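Local coordinates for protein ketosynthase (Streptomyces sp. MSC090213JE08, PDB 6KXD) that probably catalyses chain elongation in polyketide synthesis, condensing an acyl group with malonyl-ACP to give a 3-oxoacyl-ACP with loss of CO2, at residues A[42-54]-A[198-210]. Sequence-based numbering, arbitrary orientation.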
# COMPACT_ATOMS: atom_id res chain seq x y z
N ILE A 42 4.15 -12.32 -24.43
CA ILE A 42 3.06 -11.54 -23.86
C ILE A 42 1.78 -11.82 -24.64
O ILE A 42 1.78 -11.72 -25.87
CB ILE A 42 3.38 -10.04 -23.91
CG1 ILE A 42 4.57 -9.66 -23.02
CG2 ILE A 42 2.15 -9.23 -23.56
CD1 ILE A 42 5.05 -8.22 -23.27
N THR A 43 0.69 -12.12 -23.92
CA THR A 43 -0.67 -12.28 -24.50
C THR A 43 -1.61 -11.18 -23.99
O THR A 43 -2.65 -10.91 -24.59
CB THR A 43 -1.21 -13.67 -24.15
OG1 THR A 43 -1.29 -13.77 -22.73
CG2 THR A 43 -0.35 -14.81 -24.65
N ARG A 44 -1.26 -10.52 -22.87
CA ARG A 44 -2.26 -9.74 -22.14
C ARG A 44 -2.62 -8.46 -22.90
O ARG A 44 -3.75 -7.96 -22.81
CB ARG A 44 -1.79 -9.40 -20.72
CG ARG A 44 -2.94 -8.93 -19.83
CD ARG A 44 -3.92 -10.04 -19.45
NE ARG A 44 -3.26 -11.32 -19.21
CZ ARG A 44 -2.40 -11.55 -18.23
NH1 ARG A 44 -2.19 -10.62 -17.31
NH2 ARG A 44 -1.75 -12.69 -18.17
N PHE A 45 -1.67 -7.95 -23.68
CA PHE A 45 -1.89 -6.75 -24.42
C PHE A 45 -1.02 -6.79 -25.68
O PHE A 45 -0.11 -7.61 -25.79
CB PHE A 45 -1.58 -5.51 -23.57
CG PHE A 45 -0.14 -5.42 -23.16
CD1 PHE A 45 0.77 -4.75 -23.96
CD2 PHE A 45 0.32 -6.04 -22.00
CE1 PHE A 45 2.11 -4.69 -23.61
CE2 PHE A 45 1.66 -5.98 -21.66
CZ PHE A 45 2.55 -5.33 -22.47
N ASP A 46 -1.30 -5.84 -26.57
CA ASP A 46 -0.71 -5.67 -27.88
C ASP A 46 0.73 -5.16 -27.69
O ASP A 46 0.93 -4.09 -27.13
CB ASP A 46 -1.63 -4.71 -28.65
CG ASP A 46 -1.27 -4.40 -30.10
OD1 ASP A 46 -0.33 -5.02 -30.62
OD2 ASP A 46 -1.95 -3.53 -30.69
N THR A 47 1.73 -5.95 -28.12
CA THR A 47 3.15 -5.61 -27.97
C THR A 47 3.71 -4.92 -29.23
O THR A 47 4.87 -4.52 -29.24
CB THR A 47 3.99 -6.84 -27.60
OG1 THR A 47 3.96 -7.81 -28.64
CG2 THR A 47 3.53 -7.49 -26.32
N GLU A 48 2.88 -4.76 -30.28
CA GLU A 48 3.23 -4.03 -31.48
C GLU A 48 3.93 -2.72 -31.10
O GLU A 48 3.34 -1.84 -30.48
CB GLU A 48 1.97 -3.68 -32.30
CG GLU A 48 2.20 -2.70 -33.45
CD GLU A 48 0.95 -2.02 -34.02
OE1 GLU A 48 1.09 -1.00 -34.74
OE2 GLU A 48 -0.17 -2.51 -33.76
N GLY A 49 5.18 -2.58 -31.53
CA GLY A 49 5.81 -1.27 -31.53
C GLY A 49 6.86 -1.17 -30.45
O GLY A 49 7.62 -0.23 -30.44
N PHE A 50 6.86 -2.13 -29.52
CA PHE A 50 7.80 -2.15 -28.40
C PHE A 50 9.14 -2.74 -28.83
O PHE A 50 10.11 -2.68 -28.06
CB PHE A 50 7.24 -2.98 -27.23
CG PHE A 50 6.20 -2.27 -26.41
CD1 PHE A 50 6.58 -1.44 -25.38
CD2 PHE A 50 4.84 -2.44 -26.65
CE1 PHE A 50 5.63 -0.77 -24.63
CE2 PHE A 50 3.89 -1.78 -25.89
CZ PHE A 50 4.30 -0.92 -24.89
N GLY A 51 9.15 -3.37 -30.02
CA GLY A 51 10.32 -4.05 -30.58
C GLY A 51 10.64 -5.30 -29.80
O GLY A 51 11.70 -5.85 -29.92
N GLN A 52 9.70 -5.75 -28.97
CA GLN A 52 9.98 -6.70 -27.91
C GLN A 52 8.66 -7.22 -27.35
O GLN A 52 7.69 -6.48 -27.40
CB GLN A 52 10.74 -5.98 -26.81
CG GLN A 52 11.75 -6.83 -26.09
CD GLN A 52 12.39 -5.97 -25.04
OE1 GLN A 52 12.80 -4.83 -25.30
NE2 GLN A 52 12.45 -6.50 -23.83
N ASN A 53 8.58 -8.50 -26.97
CA ASN A 53 7.24 -9.03 -26.62
C ASN A 53 7.30 -10.23 -25.65
O ASN A 53 6.38 -11.05 -25.62
CB ASN A 53 6.43 -9.40 -27.87
CG ASN A 53 6.75 -10.79 -28.35
OD1 ASN A 53 7.88 -11.24 -28.22
ND2 ASN A 53 5.74 -11.52 -28.79
N THR A 54 8.35 -10.29 -24.82
CA THR A 54 8.50 -11.32 -23.79
C THR A 54 8.23 -10.71 -22.40
O THR A 54 8.63 -9.60 -22.10
CB THR A 54 9.90 -11.92 -23.82
OG1 THR A 54 10.13 -12.39 -25.15
CG2 THR A 54 10.09 -13.01 -22.80
N ASP A 198 0.13 -8.78 -8.70
CA ASP A 198 0.13 -7.85 -9.76
C ASP A 198 -0.16 -8.59 -11.07
O ASP A 198 -0.10 -9.80 -11.11
CB ASP A 198 1.48 -7.17 -9.91
CG ASP A 198 1.30 -5.67 -9.87
OD1 ASP A 198 0.52 -5.13 -10.73
OD2 ASP A 198 1.87 -5.10 -8.95
N ALA A 199 -0.49 -7.83 -12.10
CA ALA A 199 -0.80 -8.38 -13.38
C ALA A 199 0.00 -7.64 -14.43
O ALA A 199 0.09 -6.43 -14.41
CB ALA A 199 -2.27 -8.26 -13.65
N VAL A 200 0.50 -8.41 -15.41
CA VAL A 200 1.22 -7.83 -16.53
C VAL A 200 0.33 -6.79 -17.22
O VAL A 200 -0.88 -6.95 -17.43
CB VAL A 200 1.73 -8.93 -17.48
CG1 VAL A 200 2.04 -8.39 -18.87
CG2 VAL A 200 2.93 -9.63 -16.88
N CYS A 201 0.94 -5.65 -17.53
CA CYS A 201 0.21 -4.61 -18.17
C CYS A 201 1.15 -3.80 -19.06
O CYS A 201 2.37 -3.83 -18.91
CB CYS A 201 -0.47 -3.66 -17.19
SG CYS A 201 0.70 -2.93 -16.01
N ARG A 202 0.52 -3.06 -19.96
CA ARG A 202 1.23 -2.21 -20.88
C ARG A 202 1.97 -1.10 -20.11
O ARG A 202 3.12 -0.79 -20.43
CB ARG A 202 0.23 -1.67 -21.88
CG ARG A 202 0.78 -0.62 -22.83
CD ARG A 202 -0.40 -0.08 -23.61
NE ARG A 202 0.06 0.79 -24.68
CZ ARG A 202 0.00 0.50 -25.97
NH1 ARG A 202 -0.27 -0.73 -26.37
NH2 ARG A 202 0.16 1.47 -26.84
N LYS A 203 1.34 -0.55 -19.06
CA LYS A 203 1.97 0.52 -18.28
C LYS A 203 3.38 0.08 -17.85
O LYS A 203 4.37 0.82 -18.07
CB LYS A 203 1.10 0.93 -17.09
CG LYS A 203 1.76 1.92 -16.12
CD LYS A 203 1.23 1.76 -14.69
CE LYS A 203 1.96 2.59 -13.65
NZ LYS A 203 1.38 2.36 -12.31
N ALA A 204 3.50 -1.08 -17.19
CA ALA A 204 4.77 -1.55 -16.60
C ALA A 204 5.79 -1.87 -17.70
O ALA A 204 6.96 -1.60 -17.57
CB ALA A 204 4.56 -2.75 -15.72
N PHE A 205 5.31 -2.53 -18.76
CA PHE A 205 6.16 -2.90 -19.90
C PHE A 205 6.79 -1.64 -20.50
O PHE A 205 8.01 -1.56 -20.66
CB PHE A 205 5.29 -3.64 -20.91
CG PHE A 205 6.11 -4.44 -21.89
CD1 PHE A 205 7.00 -5.40 -21.44
CD2 PHE A 205 6.00 -4.21 -23.24
CE1 PHE A 205 7.74 -6.15 -22.34
CE2 PHE A 205 6.76 -4.95 -24.13
CZ PHE A 205 7.61 -5.93 -23.68
N ALA A 206 5.93 -0.67 -20.81
CA ALA A 206 6.34 0.59 -21.41
C ALA A 206 7.22 1.40 -20.46
O ALA A 206 8.21 2.01 -20.90
CB ALA A 206 5.14 1.38 -21.81
N LEU A 207 6.91 1.38 -19.17
CA LEU A 207 7.76 2.06 -18.18
C LEU A 207 9.17 1.49 -18.23
O LEU A 207 10.12 2.24 -18.51
CB LEU A 207 7.10 1.91 -16.81
CG LEU A 207 7.95 2.10 -15.55
CD1 LEU A 207 9.14 2.99 -15.76
CD2 LEU A 207 7.05 2.64 -14.43
N PHE A 208 9.33 0.18 -18.06
CA PHE A 208 10.65 -0.42 -17.98
C PHE A 208 11.35 -0.36 -19.34
O PHE A 208 12.54 -0.08 -19.41
CB PHE A 208 10.57 -1.81 -17.36
CG PHE A 208 10.37 -1.68 -15.88
CD1 PHE A 208 11.45 -1.41 -15.05
CD2 PHE A 208 9.10 -1.72 -15.32
CE1 PHE A 208 11.27 -1.27 -13.68
CE2 PHE A 208 8.92 -1.58 -13.95
CZ PHE A 208 10.00 -1.34 -13.14
N LYS A 209 10.58 -0.52 -20.40
CA LYS A 209 11.14 -0.35 -21.75
C LYS A 209 11.80 1.03 -21.83
O LYS A 209 12.97 1.16 -22.17
CB LYS A 209 10.05 -0.46 -22.82
CG LYS A 209 10.53 -0.27 -24.25
CD LYS A 209 11.50 -1.31 -24.71
CE LYS A 209 12.13 -0.90 -26.03
NZ LYS A 209 12.80 -2.04 -26.70
N ARG A 210 11.02 2.06 -21.52
CA ARG A 210 11.47 3.42 -21.70
C ARG A 210 12.67 3.74 -20.79
O ARG A 210 13.47 4.60 -21.14
CB ARG A 210 10.38 4.45 -21.43
CG ARG A 210 10.82 5.87 -21.72
CD ARG A 210 11.50 6.03 -23.07
NE ARG A 210 11.84 7.41 -23.29
CZ ARG A 210 12.97 7.97 -22.88
NH1 ARG A 210 13.90 7.24 -22.29
NH2 ARG A 210 13.17 9.26 -23.08
O HOH W 1 -3.43 -7.99 -16.75
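The F45 ring lies between I42 CG2, offset toward the rim of one face, and the start of helix 202-210 on the opposite face, where R202 CA sits over the centre and R202 CB makes a CH-pi contact, 3.9 Å from the centroid of the F45 ring. V200 CG1 meets this ring in plane at its edge. The same ring turns an edge to the face of F205 in an offset edge-to-face pair, centroids 5.7 Å apart and planes at 62°. I42 CD1 stands over a face of F205, 3.6 Å from its centroid, while F50 meets F205 obliquely, with F205 CD2 3.5 Å above the centre of the F50 ring. A206 CB reaches the F50 edge at CE1 (3.6 Å). F205 swings its CG opposite the backbone N (chi1 -162°), which carries the ring from the helix into the loop, where it completes an aromatic cluster with F45 and F50. An alanine in place of F45 would remove the ring between I42 and R202 and would probably open a gap beside V200 and F205, leaving F205 without its edge-on partner though still held by I42 and F50. The arrangement packs the loop joining strands 40-41 and 54-55 against the helix that follows core strand 191-198 of the thiolase-like fold, C201 SG capping the helix by accepting from A204 N. At the far end, K209 NZ donates to F50 O and, in the carbonyl plane, to Q52 OE1, each at 3.1 Å. Q52 O, at the F205 edge, is buried without a polar partner. A water bridges R44 NH1 and V200 O; R44 also forms a salt bridge with E233. F50 CE2 lies over one face of the R202 guanidinium, whose NE donates to S135 of the partner subunit, and P141 of that subunit packs on F50 and A206.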